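PDB 4V36: lysyl-trna-dependent l-ysyl-phosphatidylgycerol synthase from Bacillus licheniformis, which catalyses the transfer of lysine from lysyl-tRNA to the membrane lipid phosphatidylglycerol, a lipid modification linked to bacterial resistance. Local coordinates for residues A[167-172]-A[225-230]; A[205-210]-A[229-234]; A[117-122]-A[256-261]; A[179-184]-A[327-332]. One frame throughout, in Å; residues are numbered along the deposited sequence.

Contact 1: A[167-172]-A[225-230]; sequences QVSDEW and LMRYSK. With LYN (2,6-diamino-hexanoic acid amide), chain C.
Val168 lays its CG1 methyl against the backbone of strand 225-228, 3.6 Å from Arg227 O. One residue on, Ser169 OG is met by Arg227 NH1 at 2.6 Å; the hydroxyl lies in the guanidinium plane, although the N-H...O angle of 144° shows a bent bond. Arg227 NH2 forms a salt bridge with Glu178, giving the guanidinium a second polar hold. Glu171 reaches the turn beyond the strand, where OE2 accepts a weak, long bond from Lys230 N and OE1 packs on Ser229 CB.

Trp172 has CG anti to its backbone N, which lays the indole over the strand. Arg227 CG sits over the six-membered ring, 3.8 Å from its centroid, a CH-pi contact. The pyrrole edge turns to the Tyr228 face with centroids 4.6 Å apart and planes at 78°, an edge-to-face stack. At the far end of the indole, Trp172 CH2 comes within 3.5 Å of CB of the bound lysine amide, while Arg227 NH2 lies 3.4 Å from the ligand CA. The helix crosses the strand almost perpendicularly (84°), and together they form one wall of the lysine-amide pocket, consistent with the acetyltransferase (GNAT)-like fold of this clan.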
# COMPACT_ATOMS: atom_id res chain seq x y z
N GLN A 167 -14.30 -8.01 14.82
CA GLN A 167 -15.73 -8.04 14.54
C GLN A 167 -16.07 -7.08 13.40
O GLN A 167 -16.87 -7.40 12.52
CB GLN A 167 -16.53 -7.69 15.79
CG GLN A 167 -16.42 -8.73 16.90
CD GLN A 167 -17.09 -8.28 18.19
OE1 GLN A 167 -17.62 -7.17 18.27
NE2 GLN A 167 -17.06 -9.14 19.20
N VAL A 168 -15.46 -5.90 13.43
CA VAL A 168 -15.63 -4.92 12.37
C VAL A 168 -15.01 -5.43 11.07
O VAL A 168 -15.60 -5.31 9.99
CB VAL A 168 -15.00 -3.56 12.75
CG1 VAL A 168 -15.00 -2.62 11.55
CG2 VAL A 168 -15.73 -2.95 13.93
N SER A 169 -13.82 -6.01 11.18
CA SER A 169 -13.11 -6.54 10.02
C SER A 169 -13.85 -7.69 9.36
O SER A 169 -14.05 -7.70 8.15
CB SER A 169 -11.70 -6.98 10.42
OG SER A 169 -11.02 -7.58 9.32
N ASP A 170 -14.26 -8.67 10.17
CA ASP A 170 -14.99 -9.84 9.67
C ASP A 170 -16.28 -9.44 8.97
O ASP A 170 -16.64 -10.00 7.94
CB ASP A 170 -15.30 -10.81 10.81
CG ASP A 170 -14.07 -11.57 11.29
OD1 ASP A 170 -13.07 -11.60 10.55
OD2 ASP A 170 -14.12 -12.13 12.40
N GLU A 171 -16.98 -8.46 9.54
CA GLU A 171 -18.23 -7.99 8.97
C GLU A 171 -17.98 -7.27 7.65
O GLU A 171 -18.77 -7.38 6.71
CB GLU A 171 -18.94 -7.06 9.96
CG GLU A 171 -20.39 -6.76 9.62
CD GLU A 171 -21.13 -6.09 10.76
OE1 GLU A 171 -20.47 -5.75 11.77
OE2 GLU A 171 -22.36 -5.91 10.66
N TRP A 172 -16.87 -6.55 7.58
CA TRP A 172 -16.48 -5.83 6.38
C TRP A 172 -16.08 -6.78 5.25
O TRP A 172 -16.41 -6.56 4.09
CB TRP A 172 -15.34 -4.86 6.69
CG TRP A 172 -14.93 -4.00 5.54
CD1 TRP A 172 -15.50 -2.82 5.15
CD2 TRP A 172 -13.84 -4.23 4.64
NE1 TRP A 172 -14.84 -2.32 4.06
CE2 TRP A 172 -13.82 -3.16 3.72
CE3 TRP A 172 -12.88 -5.25 4.51
CZ2 TRP A 172 -12.88 -3.07 2.70
CZ3 TRP A 172 -11.95 -5.16 3.49
CH2 TRP A 172 -11.96 -4.08 2.60
N LEU A 225 -5.16 -0.64 6.10
CA LEU A 225 -6.51 -1.18 6.21
C LEU A 225 -7.51 -0.06 6.51
O LEU A 225 -7.23 0.84 7.29
CB LEU A 225 -6.59 -2.25 7.31
CG LEU A 225 -6.11 -3.67 7.00
CD1 LEU A 225 -4.61 -3.74 6.76
CD2 LEU A 225 -6.51 -4.60 8.13
N MET A 226 -8.67 -0.13 5.86
CA MET A 226 -9.80 0.73 6.20
C MET A 226 -11.07 -0.11 6.14
O MET A 226 -11.56 -0.43 5.06
CB MET A 226 -9.90 1.93 5.26
CG MET A 226 -11.19 2.72 5.45
SD MET A 226 -11.40 4.12 4.32
CE MET A 226 -10.41 5.37 5.14
N ARG A 227 -11.59 -0.47 7.31
CA ARG A 227 -12.72 -1.38 7.37
C ARG A 227 -13.81 -0.86 8.30
O ARG A 227 -13.52 -0.21 9.30
CB ARG A 227 -12.25 -2.77 7.82
CG ARG A 227 -11.16 -3.33 6.90
CD ARG A 227 -10.70 -4.72 7.29
NE ARG A 227 -9.70 -5.20 6.33
CZ ARG A 227 -9.14 -6.40 6.37
NH1 ARG A 227 -9.46 -7.26 7.32
NH2 ARG A 227 -8.24 -6.73 5.45
N TYR A 228 -15.06 -1.14 7.95
CA TYR A 228 -16.20 -0.64 8.70
C TYR A 228 -17.32 -1.66 8.77
O TYR A 228 -17.46 -2.51 7.89
CB TYR A 228 -16.71 0.66 8.07
CG TYR A 228 -16.91 0.58 6.57
CD1 TYR A 228 -18.08 0.05 6.03
CD2 TYR A 228 -15.93 1.02 5.69
CE1 TYR A 228 -18.27 -0.03 4.67
CE2 TYR A 228 -16.11 0.95 4.32
CZ TYR A 228 -17.28 0.42 3.82
OH TYR A 228 -17.47 0.34 2.46
N SER A 229 -18.12 -1.58 9.83
CA SER A 229 -19.25 -2.50 10.01
C SER A 229 -20.47 -2.04 9.22
O SER A 229 -20.45 -0.97 8.61
CB SER A 229 -19.59 -2.63 11.49
OG SER A 229 -19.87 -1.36 12.06
N LYS A 230 -21.52 -2.84 9.24
CA LYS A 230 -22.73 -2.55 8.46
C LYS A 230 -23.54 -1.41 9.07
O LYS A 230 -24.39 -0.83 8.40
CB LYS A 230 -23.60 -3.80 8.34
CG LYS A 230 -22.93 -4.97 7.64
CD LYS A 230 -22.39 -4.56 6.28
CE LYS A 230 -21.64 -5.71 5.62
NZ LYS A 230 -20.91 -5.27 4.39
N LYN C . -8.58 -2.91 3.86
CA LYN C . -7.78 -4.02 3.37
CB LYN C . -8.60 -4.85 2.38
CG LYN C . -7.80 -5.99 1.77
CD LYN C . -8.71 -7.17 1.41
CE LYN C . -9.75 -6.78 0.37
NZ LYN C . -10.63 -7.95 0.09
C LYN C . -6.54 -3.51 2.70
O LYN C . -6.61 -2.54 1.96
NT LYN C . -5.38 -4.12 2.95

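Contact 2: A[205-210]-A[229-234]; sequences EIVAFM and SKKAPK
Val207 O and Ser229 N form the main polar link between strand 206-210 and the turn 229-232. The bond is 2.9 Å long with an N-H...O angle of 161°. Ser229 OG adds a weak second bond to the same oxygen at 3.4 Å; the hydroxyl lies between its own N and carbonyl carbon, on the side facing Val207. One carbonyl thus receives both a backbone and a side-chain donor from a single residue. In the strand itself, a classic bulge places Val207 and Ala208 together opposite Leu199 of strand 196-200.

The charged contact lies farther out. Glu205 and Lys231 meet tip to tip, OE2 to NZ at 3.1 Å, in a salt bridge whose hydrogen bond is weak. Glu205 is extended, whereas Lys231 folds at chi3 and chi4 (55° and 63°), bringing its CD and CE alongside the carboxylate as well.

Apolar contacts fill the interval. Val207 CG1 touches Lys231 CD at 3.9 Å, the two side chains crossing nearly at a right angle, and the CB atoms of Val207 and Ala232 are 4.4 Å apart.

Ser229 to Ala232 form a type I turn, closed by Ala232 N on Ser229 O at 3.2 Å. The chemistry implies a graded attachment: a sound backbone bond fixes the start of the turn, while a salt bridge with weak hydrogen-bond geometry, between partly exposed and exposed residues, secures its outer side.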
# COMPACT_ATOMS: atom_id res chain seq x y z
N GLU A 205 -19.37 2.65 20.44
CA GLU A 205 -19.15 1.44 19.67
C GLU A 205 -18.30 1.71 18.44
O GLU A 205 -18.62 2.57 17.62
CB GLU A 205 -20.49 0.83 19.25
CG GLU A 205 -20.35 -0.48 18.49
CD GLU A 205 -21.68 -1.01 17.98
OE1 GLU A 205 -22.69 -0.28 18.08
OE2 GLU A 205 -21.71 -2.16 17.49
N ILE A 206 -17.20 0.97 18.31
CA ILE A 206 -16.31 1.08 17.17
C ILE A 206 -16.99 0.58 15.90
O ILE A 206 -17.36 -0.59 15.81
CB ILE A 206 -15.01 0.30 17.39
CG1 ILE A 206 -14.29 0.79 18.65
CG2 ILE A 206 -14.10 0.41 16.18
CD1 ILE A 206 -13.02 0.04 18.96
N VAL A 207 -17.16 1.47 14.93
CA VAL A 207 -17.81 1.11 13.68
C VAL A 207 -16.84 1.11 12.50
O VAL A 207 -17.20 0.69 11.40
CB VAL A 207 -18.99 2.05 13.36
CG1 VAL A 207 -19.98 2.07 14.51
CG2 VAL A 207 -18.47 3.45 13.06
N ALA A 208 -15.62 1.58 12.73
CA ALA A 208 -14.60 1.62 11.69
C ALA A 208 -13.20 1.75 12.28
O ALA A 208 -13.03 2.31 13.35
CB ALA A 208 -14.88 2.78 10.73
N PHE A 209 -12.21 1.22 11.57
CA PHE A 209 -10.82 1.37 12.01
C PHE A 209 -9.84 1.43 10.84
O PHE A 209 -10.10 0.89 9.77
CB PHE A 209 -10.43 0.23 12.96
CG PHE A 209 -10.21 -1.09 12.28
CD1 PHE A 209 -11.26 -1.97 12.08
CD2 PHE A 209 -8.94 -1.47 11.87
CE1 PHE A 209 -11.06 -3.19 11.46
CE2 PHE A 209 -8.73 -2.69 11.25
CZ PHE A 209 -9.79 -3.55 11.05
N MET A 210 -8.71 2.09 11.08
CA MET A 210 -7.63 2.18 10.11
C MET A 210 -6.29 2.12 10.83
O MET A 210 -6.17 2.62 11.95
CB MET A 210 -7.71 3.47 9.29
CG MET A 210 -9.01 3.67 8.52
SD MET A 210 -9.71 5.31 8.80
CE MET A 210 -10.04 5.23 10.56
N SER A 229 -18.12 -1.58 9.83
CA SER A 229 -19.25 -2.50 10.01
C SER A 229 -20.47 -2.04 9.22
O SER A 229 -20.45 -0.97 8.61
CB SER A 229 -19.59 -2.63 11.49
OG SER A 229 -19.87 -1.36 12.06
N LYS A 230 -21.52 -2.84 9.24
CA LYS A 230 -22.73 -2.55 8.46
C LYS A 230 -23.54 -1.41 9.07
O LYS A 230 -24.39 -0.83 8.40
CB LYS A 230 -23.60 -3.80 8.34
CG LYS A 230 -22.93 -4.97 7.64
CD LYS A 230 -22.39 -4.56 6.28
CE LYS A 230 -21.64 -5.71 5.62
NZ LYS A 230 -20.91 -5.27 4.39
N LYS A 231 -23.27 -1.09 10.33
CA LYS A 231 -24.00 -0.02 11.01
C LYS A 231 -23.33 1.33 10.77
O LYS A 231 -23.79 2.36 11.28
CB LYS A 231 -24.11 -0.30 12.51
CG LYS A 231 -22.78 -0.35 13.24
CD LYS A 231 -22.99 -0.33 14.75
CE LYS A 231 -23.93 -1.44 15.19
NZ LYS A 231 -23.37 -2.79 14.91
N ALA A 232 -22.24 1.33 10.01
CA ALA A 232 -21.58 2.57 9.63
C ALA A 232 -22.41 3.31 8.59
O ALA A 232 -22.87 2.71 7.62
CB ALA A 232 -20.18 2.29 9.10
N PRO A 233 -22.60 4.62 8.79
CA PRO A 233 -23.43 5.45 7.91
C PRO A 233 -22.91 5.52 6.48
O PRO A 233 -21.77 5.14 6.21
CB PRO A 233 -23.37 6.84 8.56
CG PRO A 233 -22.98 6.58 9.98
CD PRO A 233 -22.07 5.39 9.93
N LYS A 234 -23.76 6.00 5.57
CA LYS A 234 -23.36 6.18 4.18
C LYS A 234 -22.32 7.29 4.07
O LYS A 234 -22.38 8.28 4.80
CB LYS A 234 -24.57 6.50 3.30

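Contact 3: A[117-122]-A[256-261]; sequences EEAIVD and FNMGMA
An antiparallel strand pair in the interior of the large mixed sheet joins 117-122 to 256-261, and a beta bulge interrupts its ladder. Glu117 pairs with Ala261 and Val121 with Phe256 as hydrogen-bonded pairs; Glu118 with Met260 and Ile120 with Asn257 are non-hydrogen-bonded. The register slips by one between Glu118 and Ile120, so two residues, Met258 and Gly259, lie opposite the single Ala119: its O accepts from Met258 N at 2.8 Å (N-H...O 173°), and its N donates to Gly259 O at 3.0 Å. Gly259 has a positive phi, in a backbone conformation that glycine adopts readily.

Asn257 braces the bulge with both ends of its amide. OD1 accepts from Gly259 N at 2.8 Å, an Asx turn, while ND2 donates to Glu118 OE1 at 2.8 Å. The carboxylate and amide planes are 73° apart, and ND2 meets OE1 from above the carboxylate plane. Ile120 CD1 packs against the Asn257 amide, 3.5 Å from CG. Glu118 also has long, weak ion pairs with Arg307 and Lys309 of the neighbouring strand.

On the other face Val121 CG2 meets Met258 SD at 3.6 Å, with Ala119 CB beside Met258 CB at 3.9 Å; helix 236-251 packs here through Phe245. Glu117 turns its carboxylate to Arg296 and Lys114. Strand axes at 153° and an offset register are those of a twisted, bulged antiparallel pair, here within a central sheet consistent with the acetyltransferase-like fold of the clan.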
# COMPACT_ATOMS: atom_id res chain seq x y z
N GLU A 117 -1.53 5.29 -10.39
CA GLU A 117 -0.97 6.45 -9.70
C GLU A 117 -1.48 6.54 -8.27
O GLU A 117 -2.64 6.27 -7.99
CB GLU A 117 -1.30 7.74 -10.46
CG GLU A 117 -0.57 7.88 -11.79
CD GLU A 117 -1.06 9.06 -12.61
OE1 GLU A 117 -2.29 9.17 -12.82
OE2 GLU A 117 -0.22 9.87 -13.05
N GLU A 118 -0.58 6.92 -7.36
CA GLU A 118 -0.95 7.12 -5.96
C GLU A 118 -1.48 8.54 -5.75
O GLU A 118 -0.87 9.51 -6.20
CB GLU A 118 0.24 6.87 -5.04
CG GLU A 118 0.64 5.41 -4.91
CD GLU A 118 1.79 5.20 -3.95
OE1 GLU A 118 2.50 6.18 -3.65
OE2 GLU A 118 1.98 4.06 -3.48
N ALA A 119 -2.61 8.64 -5.07
CA ALA A 119 -3.20 9.94 -4.77
C ALA A 119 -2.55 10.56 -3.54
O ALA A 119 -2.72 10.07 -2.42
CB ALA A 119 -4.70 9.81 -4.56
N ILE A 120 -1.80 11.63 -3.76
CA ILE A 120 -1.12 12.33 -2.66
C ILE A 120 -1.82 13.65 -2.36
O ILE A 120 -1.76 14.59 -3.16
CB ILE A 120 0.35 12.60 -2.99
CG1 ILE A 120 1.02 11.32 -3.51
CG2 ILE A 120 1.08 13.13 -1.77
CD1 ILE A 120 0.95 10.16 -2.56
N VAL A 121 -2.47 13.72 -1.21
CA VAL A 121 -3.24 14.90 -0.83
C VAL A 121 -2.43 15.86 0.04
O VAL A 121 -1.89 15.47 1.07
CB VAL A 121 -4.53 14.51 -0.08
CG1 VAL A 121 -5.26 15.75 0.42
CG2 VAL A 121 -5.43 13.68 -0.98
N ASP A 122 -2.36 17.12 -0.39
CA ASP A 122 -1.71 18.16 0.39
C ASP A 122 -2.58 18.52 1.60
O ASP A 122 -3.67 19.08 1.44
CB ASP A 122 -1.46 19.40 -0.48
CG ASP A 122 -0.48 20.38 0.16
OD1 ASP A 122 -0.38 20.42 1.40
OD2 ASP A 122 0.18 21.12 -0.60
N PHE A 256 -0.67 13.20 2.52
CA PHE A 256 -1.28 11.91 2.82
C PHE A 256 -1.37 11.06 1.55
O PHE A 256 -1.79 11.53 0.50
CB PHE A 256 -2.68 12.09 3.42
CG PHE A 256 -3.24 10.84 4.03
CD1 PHE A 256 -3.89 9.90 3.24
CD2 PHE A 256 -3.13 10.60 5.38
CE1 PHE A 256 -4.41 8.74 3.80
CE2 PHE A 256 -3.65 9.45 5.95
CZ PHE A 256 -4.29 8.52 5.15
N ASN A 257 -0.96 9.80 1.67
CA ASN A 257 -1.03 8.87 0.55
C ASN A 257 -2.32 8.07 0.61
O ASN A 257 -2.50 7.23 1.49
CB ASN A 257 0.18 7.94 0.55
CG ASN A 257 0.36 7.19 -0.76
OD1 ASN A 257 -0.60 6.97 -1.50
ND2 ASN A 257 1.59 6.78 -1.04
N MET A 258 -3.23 8.33 -0.33
CA MET A 258 -4.52 7.64 -0.35
C MET A 258 -4.44 6.29 -1.06
O MET A 258 -5.45 5.63 -1.28
CB MET A 258 -5.58 8.51 -1.02
CG MET A 258 -5.90 9.79 -0.27
SD MET A 258 -7.35 10.61 -0.95
CE MET A 258 -8.61 9.37 -0.66
N GLY A 259 -3.23 5.88 -1.43
CA GLY A 259 -3.04 4.62 -2.12
C GLY A 259 -3.13 4.78 -3.62
O GLY A 259 -3.42 5.86 -4.13
N MET A 260 -2.88 3.69 -4.34
CA MET A 260 -2.84 3.73 -5.80
C MET A 260 -4.24 3.75 -6.40
O MET A 260 -5.18 3.15 -5.87
CB MET A 260 -2.05 2.54 -6.35
CG MET A 260 -1.63 2.70 -7.80
SD MET A 260 -0.50 1.41 -8.35
CE MET A 260 -1.57 -0.02 -8.29
N ALA A 261 -4.38 4.46 -7.51
CA ALA A 261 -5.62 4.51 -8.26
C ALA A 261 -5.35 4.14 -9.72
O ALA A 261 -4.23 4.32 -10.19
CB ALA A 261 -6.25 5.89 -8.17

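Contact 4: A[179-184]-A[327-332]; sequences KGFSLG and TRLIGR. With LYN (2,6-diamino-hexanoic acid amide), chain C.
Gly180 N donates to Ile330 O at 2.7 Å and 166°, joining a type II' beta turn, Gly180 to Leu183, to the C-terminal end of helix 319-330. That end is a Schellman motif: Arg332, with positive phi, is its C-prime residue, and its N bonds Leu329 O. Arg332 CG and CD pack directly on the Gly180 backbone, CG lying 3.7 Å from Gly180 N.

The turn's side chains fit around the last helical residues. Phe181 has CG anti to its backbone N (chi1 -175°), which presents the ring face to Leu329; CD2 of that leucine stands over its centre, 3.5 Å from the centroid and 5° off the normal, a CH-pi contact. Ile330 fills the inner side of the turn, its CG2 meeting Leu183 CD1 at 3.7 Å and its CD1 lying near Ser182 OG. Phe181 and Leu329 also pack on Val62 of strand 60-69.

Both ends of 179-184 reach the bound lysine amide. Lys179 bends at chi4, and its NZ comes within 3.1 Å of the ligand NZ, a close approach of two amines. At the other end, Gly184 O accepts a hydrogen bond from the ligand's amide nitrogen NT, 2.8 Å away.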
# COMPACT_ATOMS: atom_id res chain seq x y z
N LYS A 179 -6.33 -10.62 1.29
CA LYS A 179 -5.30 -10.54 0.27
C LYS A 179 -3.97 -10.22 0.95
O LYS A 179 -3.94 -9.87 2.13
CB LYS A 179 -5.64 -9.47 -0.77
CG LYS A 179 -6.89 -9.78 -1.58
CD LYS A 179 -7.23 -8.66 -2.54
CE LYS A 179 -8.45 -9.00 -3.38
NZ LYS A 179 -9.64 -9.29 -2.55
N GLY A 180 -2.87 -10.36 0.22
CA GLY A 180 -1.56 -10.17 0.81
C GLY A 180 -0.52 -9.54 -0.10
O GLY A 180 -0.85 -8.82 -1.04
N PHE A 181 0.75 -9.83 0.21
CA PHE A 181 1.90 -9.31 -0.52
C PHE A 181 1.95 -7.78 -0.53
O PHE A 181 2.64 -7.17 0.29
CB PHE A 181 1.92 -9.84 -1.96
CG PHE A 181 3.14 -9.45 -2.73
CD1 PHE A 181 4.39 -9.94 -2.38
CD2 PHE A 181 3.05 -8.58 -3.81
CE1 PHE A 181 5.52 -9.58 -3.09
CE2 PHE A 181 4.18 -8.22 -4.52
CZ PHE A 181 5.41 -8.72 -4.16
N SER A 182 1.21 -7.17 -1.45
CA SER A 182 1.21 -5.71 -1.59
C SER A 182 0.07 -5.06 -0.83
O SER A 182 -0.03 -3.84 -0.77
CB SER A 182 1.13 -5.32 -3.07
OG SER A 182 -0.08 -5.80 -3.64
N LEU A 183 -0.80 -5.89 -0.25
CA LEU A 183 -1.90 -5.40 0.56
C LEU A 183 -1.80 -5.96 1.97
O LEU A 183 -1.24 -7.04 2.18
CB LEU A 183 -3.25 -5.77 -0.06
CG LEU A 183 -3.54 -5.22 -1.46
CD1 LEU A 183 -4.85 -5.78 -2.00
CD2 LEU A 183 -3.58 -3.70 -1.44
N GLY A 184 -2.34 -5.24 2.94
CA GLY A 184 -2.33 -5.70 4.31
C GLY A 184 -3.53 -6.56 4.64
O GLY A 184 -4.53 -6.56 3.92
N THR A 327 -1.05 -10.76 -9.62
CA THR A 327 -2.43 -10.69 -9.15
C THR A 327 -2.77 -11.87 -8.24
O THR A 327 -3.37 -11.69 -7.18
CB THR A 327 -3.43 -10.66 -10.33
OG1 THR A 327 -3.19 -9.49 -11.13
CG2 THR A 327 -4.86 -10.63 -9.82
N ARG A 328 -2.37 -13.07 -8.65
CA ARG A 328 -2.61 -14.26 -7.85
C ARG A 328 -1.77 -14.24 -6.58
O ARG A 328 -2.18 -14.77 -5.54
CB ARG A 328 -2.31 -15.53 -8.66
CG ARG A 328 -3.37 -15.85 -9.69
CD ARG A 328 -3.02 -17.09 -10.49
NE ARG A 328 -2.92 -18.29 -9.67
CZ ARG A 328 -3.95 -19.09 -9.39
NH1 ARG A 328 -5.15 -18.82 -9.86
NH2 ARG A 328 -3.77 -20.16 -8.62
N LEU A 329 -0.59 -13.63 -6.66
CA LEU A 329 0.29 -13.49 -5.50
C LEU A 329 -0.38 -12.61 -4.44
O LEU A 329 -0.30 -12.89 -3.24
CB LEU A 329 1.64 -12.91 -5.91
CG LEU A 329 2.62 -12.60 -4.77
CD1 LEU A 329 2.94 -13.85 -3.98
CD2 LEU A 329 3.88 -11.96 -5.32
N ILE A 330 -1.03 -11.55 -4.90
CA ILE A 330 -1.79 -10.68 -4.01
C ILE A 330 -2.98 -11.45 -3.44
O ILE A 330 -3.41 -11.20 -2.32
CB ILE A 330 -2.27 -9.41 -4.76
CG1 ILE A 330 -1.07 -8.63 -5.29
CG2 ILE A 330 -3.11 -8.53 -3.85
CD1 ILE A 330 -1.44 -7.43 -6.14
N GLY A 331 -3.48 -12.41 -4.21
CA GLY A 331 -4.54 -13.29 -3.75
C GLY A 331 -4.03 -14.45 -2.92
O GLY A 331 -4.77 -15.38 -2.62
N ARG A 332 -2.75 -14.38 -2.55
CA ARG A 332 -2.10 -15.36 -1.67
C ARG A 332 -2.00 -16.75 -2.29
O ARG A 332 -2.16 -17.76 -1.60
CB ARG A 332 -2.83 -15.43 -0.32
CG ARG A 332 -3.02 -14.07 0.34
CD ARG A 332 -2.40 -14.03 1.73
NE ARG A 332 -3.19 -14.75 2.72
CZ ARG A 332 -2.79 -15.01 3.96
NH1 ARG A 332 -1.58 -14.62 4.36
NH2 ARG A 332 -3.58 -15.66 4.80
N LYN C . -8.58 -2.91 3.86
CA LYN C . -7.78 -4.02 3.37
CB LYN C . -8.60 -4.85 2.38
CG LYN C . -7.80 -5.99 1.77
CD LYN C . -8.71 -7.17 1.41
CE LYN C . -9.75 -6.78 0.37
NZ LYN C . -10.63 -7.95 0.09
C LYN C . -6.54 -3.51 2.70
O LYN C . -6.61 -2.54 1.96
NT LYN C . -5.38 -4.12 2.95

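Overall arrangement
From the N terminus, strand 117-122 comes first; contact 3 closes its loop when the chain returns at 256-261. Within that loop lie contacts 1 and 2. Helix residues 167-172 precede 179-184, which wait for the C-terminal 327-332, so contact 4 crosses both contact 1 and contact 3 while enclosing contact 2. Contact 1 closes when 225-230 returns to helix residues 167-172. Strand 206-210 and the loop segment 229-234 then close contact 2, which shares Ser229 and Lys230 with contact 1. Contacts 1, 2 and 3 all reach the same sheet, where strand 220-228 lies between 206-213 and 255-261. Contact 4 ties the C-terminal helix to the pocket, meeting contact 1 around the lysine amide.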